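Local coordinates for 5-formaminoimidazole-4-carboxamide-1-(beta)-D-ribofuranosyl 5'-monophosphate synthetase (Methanocaldococcus jannaschii, PDB 2R7K) that catalyses the ATP- and formate-dependent formylation of AICAR to FAICAR in purine biosynthesis, without folates, at the interface of chains A and B. Numbering follows the deposited sequence. Chains: chain A/B, 5-formaminoimidazole-4-carboxamide-1-(beta)-D-ribofuranosyl 5'-monophosphate synthetase.

Contact 1: the interface of chains A and B. Residues chain A 302-303; chain B 164, 232, 252.
The carboxylate of A:Glu302 enters chain B, an ATP-grasp ligase like its partner, beside the hydroxyl of B:Ser252 and against one face of the guanidinium of B:Arg164. Its tight side is at B:Ser252: OG donates a hydrogen bond to A:Glu302 OE1, modelled as very short at 2.4 Å, a length best not taken literally. The acceptor is the anti lone pair of OE1, turned away from OE2. With CG set between its own backbone N and carbonyl carbon (chi1 62°) and the chain extended beyond, A:Glu302 also lays CB 3.4 Å from the same OG. A second shell fixes this hydroxyl, because the backbone N of B:Asn232 donates to B:Ser252 OG over 2.9 Å, while the amide oxygen OD1 of B:Asn232 receives the backbone N of B:Ser252 from above its carbonyl plane. The other amide arm, ND2, stands 3.6 Å from A:Glu302 OE1.

The loose side belongs to B:Arg164, part of the ATP-binding segment but poorly ordered here. Its guanidinium stacks on the carboxylate with planes 13° apart, and the salt bridge from NH2 to A:Glu302 OE2 is long, 3.7 Å. OE2 sits toward the rim of that face. A:Asn303 OD1 approaches NH1 at 3.5 Å, its amide steeply tilted against the guanidinium.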
# COMPACT_ATOMS: atom_id res chain seq x y z
N GLU A 302 -33.34 -23.76 -6.07
CA GLU A 302 -33.53 -23.98 -4.65
C GLU A 302 -32.84 -25.26 -4.18
O GLU A 302 -32.69 -25.49 -2.99
CB GLU A 302 -35.02 -24.00 -4.30
CG GLU A 302 -35.81 -25.11 -4.97
CD GLU A 302 -37.31 -24.94 -4.79
OE1 GLU A 302 -37.73 -24.11 -3.95
OE2 GLU A 302 -38.07 -25.65 -5.48
N ASN A 303 -32.43 -26.10 -5.13
CA ASN A 303 -31.66 -27.28 -4.78
C ASN A 303 -30.14 -27.05 -4.78
O ASN A 303 -29.36 -28.01 -4.75
CB ASN A 303 -32.03 -28.44 -5.70
CG ASN A 303 -33.42 -28.95 -5.44
OD1 ASN A 303 -33.82 -29.13 -4.29
ND2 ASN A 303 -34.18 -29.16 -6.50
N ARG B 164 -36.64 -23.63 2.62
CA ARG B 164 -37.47 -24.66 1.99
C ARG B 164 -38.76 -24.97 2.78
O ARG B 164 -39.81 -25.25 2.19
CB ARG B 164 -36.66 -25.94 1.75
CG ARG B 164 -37.28 -26.87 0.71
CD ARG B 164 -37.28 -26.24 -0.67
NE ARG B 164 -38.23 -26.89 -1.57
CZ ARG B 164 -37.91 -27.88 -2.40
NH1 ARG B 164 -36.67 -28.34 -2.46
NH2 ARG B 164 -38.85 -28.41 -3.18
N ASN B 232 -35.75 -20.05 -3.79
CA ASN B 232 -36.06 -19.46 -5.09
C ASN B 232 -36.64 -18.06 -5.00
O ASN B 232 -36.89 -17.42 -6.02
CB ASN B 232 -37.05 -20.37 -5.85
CG ASN B 232 -38.44 -20.39 -5.22
OD1 ASN B 232 -38.78 -19.56 -4.37
ND2 ASN B 232 -39.26 -21.35 -5.63
N SER B 252 -39.29 -20.52 -1.66
CA SER B 252 -38.34 -21.07 -0.71
C SER B 252 -37.27 -20.02 -0.41
O SER B 252 -37.10 -19.07 -1.17
CB SER B 252 -37.71 -22.36 -1.25
OG SER B 252 -37.29 -22.18 -2.59

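Contact 2: the interface of chains A and B. Residues chain A 205-207, 227, 261; chain B 229, 234, 259.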
# COMPACT_ATOMS: atom_id res chain seq x y z
N THR A 205 -31.25 -17.61 -8.18
CA THR A 205 -30.42 -16.43 -8.02
C THR A 205 -29.32 -16.38 -9.08
O THR A 205 -28.67 -17.39 -9.35
CB THR A 205 -29.83 -16.39 -6.60
OG1 THR A 205 -29.49 -17.72 -6.20
CG2 THR A 205 -30.84 -15.86 -5.62
N ASN A 206 -29.14 -15.22 -9.69
CA ASN A 206 -28.14 -15.03 -10.73
C ASN A 206 -26.71 -14.90 -10.20
O ASN A 206 -26.40 -14.01 -9.40
CB ASN A 206 -28.49 -13.76 -11.52
CG ASN A 206 -27.56 -13.53 -12.70
OD1 ASN A 206 -27.32 -12.39 -13.08
ND2 ASN A 206 -27.06 -14.61 -13.31
N PHE A 207 -25.84 -15.79 -10.66
CA PHE A 207 -24.40 -15.64 -10.46
C PHE A 207 -23.71 -15.75 -11.80
O PHE A 207 -23.67 -16.81 -12.41
CB PHE A 207 -23.87 -16.73 -9.54
CG PHE A 207 -24.47 -16.71 -8.16
CD1 PHE A 207 -23.89 -15.95 -7.15
CD2 PHE A 207 -25.61 -17.44 -7.88
CE1 PHE A 207 -24.44 -15.94 -5.88
CE2 PHE A 207 -26.17 -17.42 -6.61
CZ PHE A 207 -25.58 -16.66 -5.61
N LYS A 227 -24.30 -10.12 -10.43
CA LYS A 227 -25.63 -10.39 -10.95
C LYS A 227 -26.01 -9.27 -11.92
O LYS A 227 -25.61 -8.12 -11.74
CB LYS A 227 -26.66 -10.53 -9.83
CG LYS A 227 -27.13 -9.23 -9.19
CD LYS A 227 -28.21 -9.50 -8.13
CE LYS A 227 -29.15 -8.31 -8.00
NZ LYS A 227 -30.30 -8.58 -7.09
N VAL A 261 -21.89 -9.68 -6.08
CA VAL A 261 -22.49 -10.70 -5.25
C VAL A 261 -21.40 -11.71 -4.93
O VAL A 261 -20.44 -11.85 -5.68
CB VAL A 261 -23.65 -11.41 -6.01
CG1 VAL A 261 -23.12 -12.26 -7.17
CG2 VAL A 261 -24.47 -12.26 -5.06
N TYR B 229 -29.26 -13.23 -0.37
CA TYR B 229 -29.64 -13.52 -1.74
C TYR B 229 -30.11 -14.96 -1.69
O TYR B 229 -29.30 -15.89 -1.59
CB TYR B 229 -28.42 -13.38 -2.65
CG TYR B 229 -28.72 -13.20 -4.11
CD1 TYR B 229 -29.82 -12.48 -4.53
CD2 TYR B 229 -27.86 -13.72 -5.07
CE1 TYR B 229 -30.08 -12.30 -5.87
CE2 TYR B 229 -28.11 -13.53 -6.42
CZ TYR B 229 -29.23 -12.83 -6.81
OH TYR B 229 -29.50 -12.65 -8.14
N ASP B 234 -35.80 -14.93 -4.45
CA ASP B 234 -35.26 -13.78 -5.19
C ASP B 234 -35.30 -14.00 -6.70
O ASP B 234 -35.22 -13.06 -7.48
CB ASP B 234 -33.87 -13.41 -4.67
CG ASP B 234 -33.92 -12.77 -3.28
OD1 ASP B 234 -34.81 -11.91 -3.06
OD2 ASP B 234 -33.10 -13.13 -2.41
N ILE B 259 -25.15 -9.84 -0.94
CA ILE B 259 -24.96 -8.63 -1.71
C ILE B 259 -24.59 -7.57 -0.69
O ILE B 259 -25.18 -7.52 0.38
CB ILE B 259 -26.27 -8.25 -2.45
CG1 ILE B 259 -26.66 -9.36 -3.44
CG2 ILE B 259 -26.15 -6.92 -3.16
CD1 ILE B 259 -28.07 -9.24 -3.99
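B:Tyr229, near the end of strand 219-230, pushes its phenol into chain A between A:Thr205 and A:Lys227, in an interface of the ATP-grasp ligase. A polar link is made by the hydrogen bond from the backbone N of A:Asn206 to the phenol oxygen OH, 3.0 Å long and bent to 137° at the hydrogen. At the ring edge, in its plane, the carbonyl O of A:Asn206 lies 3.5 Å from CE2.

Ring contacts come next. The methyl CG2 of A:Thr205 is centred over one face, 3.4 Å from the centroid, a CH-pi contact. A:Phe207 offers its own face to the CD2/CE2 edge of the tyrosine, edge-to-face with planes 69° apart.

Aliphatic packing covers the opposite side. A:Lys227 runs extended past the phenol end, bringing CD to 3.4 Å from OH, while NZ nears the methyl CD1 of B:Ile259. With CG1 of A:Val261 held between the backbone N and the carbonyl carbon (chi1 69°), the other methyl, CG2, points away from that N and comes 3.7 Å from B:Tyr229 CD2.

Put in place of B:Tyr229, a serine would probably leave the A:Asn206 amide without its phenol partner and the A:Thr205 methyl without a ring to rest on. The inserted ring probably helps key one subunit into its neighbour within the homohexamer.

Contact 3: the interface of chains A and B. Residues chain A 203-204; chain B 231-232, 234-236, 249.
Two flat peptide groups, one from each chain, organise this meeting of A:Val203 and A:Gly204 with residues 231-236 of chain B. The peptide joining B:Gly235 to B:Leu236 carries the methyl CG1 of A:Val203 on one face, 3.4 Å from B:Leu236 N and 3.6 Å from the carbonyl carbon, B:Gly235 C. Near the end of that plane, and displaced to the same side, the carbonyl O of A:Gly204 comes within 3.2 Å of CA of B:Gly235, an approach that the lack of a side chain on B:Gly235 probably allows. The peptide joining A:Val203 to A:Gly204 has CB of B:Asn232 standing above it, 3.9 Å from the carbonyl O of A:Val203. Toward its rim on that side, the hydroxyl OG of B:Ser231 reaches CA of A:Gly204 at 3.3 Å.

Beyond these planes the contact is aliphatic. A:Val203 and B:Ile249 reach toward each other tip to tip, both valine methyls, CG1 and CG2, lying 4.0 Å from CD1 of the isoleucine. B:Ile249 spans the distance because its chain is fully stretched (chi1 -174°, chi2 174°).

In the fold, A:Val203 and A:Gly204 belong to the loop between strands 197-200 and 205-214, directly after residues that bind ATP. Chain B answers with the turn that follows strand 219-230, where a cis peptide precedes B:Asn232 and leads into helix 233-236, and with the loop before strand 253-260.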
# COMPACT_ATOMS: atom_id res chain seq x y z
N VAL A 203 -35.88 -20.74 -11.98
CA VAL A 203 -36.20 -19.81 -10.91
C VAL A 203 -35.13 -19.90 -9.83
O VAL A 203 -35.03 -20.90 -9.11
CB VAL A 203 -37.61 -20.06 -10.34
CG1 VAL A 203 -37.99 -18.95 -9.38
CG2 VAL A 203 -38.63 -20.17 -11.47
N GLY A 204 -34.33 -18.85 -9.72
CA GLY A 204 -33.22 -18.86 -8.78
C GLY A 204 -32.42 -17.57 -8.80
O GLY A 204 -32.85 -16.56 -9.37
N SER B 231 -32.79 -18.35 -2.74
CA SER B 231 -33.49 -19.04 -3.82
C SER B 231 -34.55 -19.98 -3.21
O SER B 231 -34.26 -20.68 -2.24
CB SER B 231 -32.48 -19.84 -4.65
OG SER B 231 -33.06 -20.38 -5.83
N ASN B 232 -35.75 -20.05 -3.79
CA ASN B 232 -36.06 -19.46 -5.09
C ASN B 232 -36.64 -18.06 -5.00
O ASN B 232 -36.89 -17.42 -6.02
CB ASN B 232 -37.05 -20.37 -5.85
CG ASN B 232 -38.44 -20.39 -5.22
OD1 ASN B 232 -38.78 -19.56 -4.37
ND2 ASN B 232 -39.26 -21.35 -5.63
N ASP B 234 -35.80 -14.93 -4.45
CA ASP B 234 -35.26 -13.78 -5.19
C ASP B 234 -35.30 -14.00 -6.70
O ASP B 234 -35.22 -13.06 -7.48
CB ASP B 234 -33.87 -13.41 -4.67
CG ASP B 234 -33.92 -12.77 -3.28
OD1 ASP B 234 -34.81 -11.91 -3.06
OD2 ASP B 234 -33.10 -13.13 -2.41
N GLY B 235 -35.45 -15.26 -7.11
CA GLY B 235 -35.80 -15.57 -8.50
C GLY B 235 -37.30 -15.45 -8.76
O GLY B 235 -37.71 -14.95 -9.81
N LEU B 236 -38.11 -15.88 -7.80
CA LEU B 236 -39.57 -15.85 -7.91
C LEU B 236 -40.10 -14.44 -8.13
O LEU B 236 -40.86 -14.19 -9.07
CB LEU B 236 -40.22 -16.49 -6.67
CG LEU B 236 -41.75 -16.54 -6.55
CD1 LEU B 236 -42.38 -16.94 -7.87
CD2 LEU B 236 -42.16 -17.52 -5.45
N ILE B 249 -46.23 -22.16 -7.91
CA ILE B 249 -44.89 -22.17 -7.35
C ILE B 249 -44.89 -21.64 -5.92
O ILE B 249 -45.47 -20.59 -5.63
CB ILE B 249 -43.92 -21.35 -8.24
CG1 ILE B 249 -42.48 -21.47 -7.74
CG2 ILE B 249 -44.38 -19.89 -8.34
CD1 ILE B 249 -41.46 -20.82 -8.66

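Measured between the centres of their C-alpha atoms, contact 1 lies about 7 Å from contact 3, contact 3 about 10 Å from contact 2, and contacts 1 and 2 about 14 Å apart, so contact 3 bridges the other two. B:Asn232 takes part in contacts 1 and 3, while B:Asp234 merely borders contacts 2 and 3. On chain A, the run from the loop at 203-204 into strand 205-214 carries contact 3 over into contact 2. One stretch of chain B, 229-236, therefore feeds all three, and this continuous seam probably helps hold subunits together in the hexamer, close to segments that bind ATP.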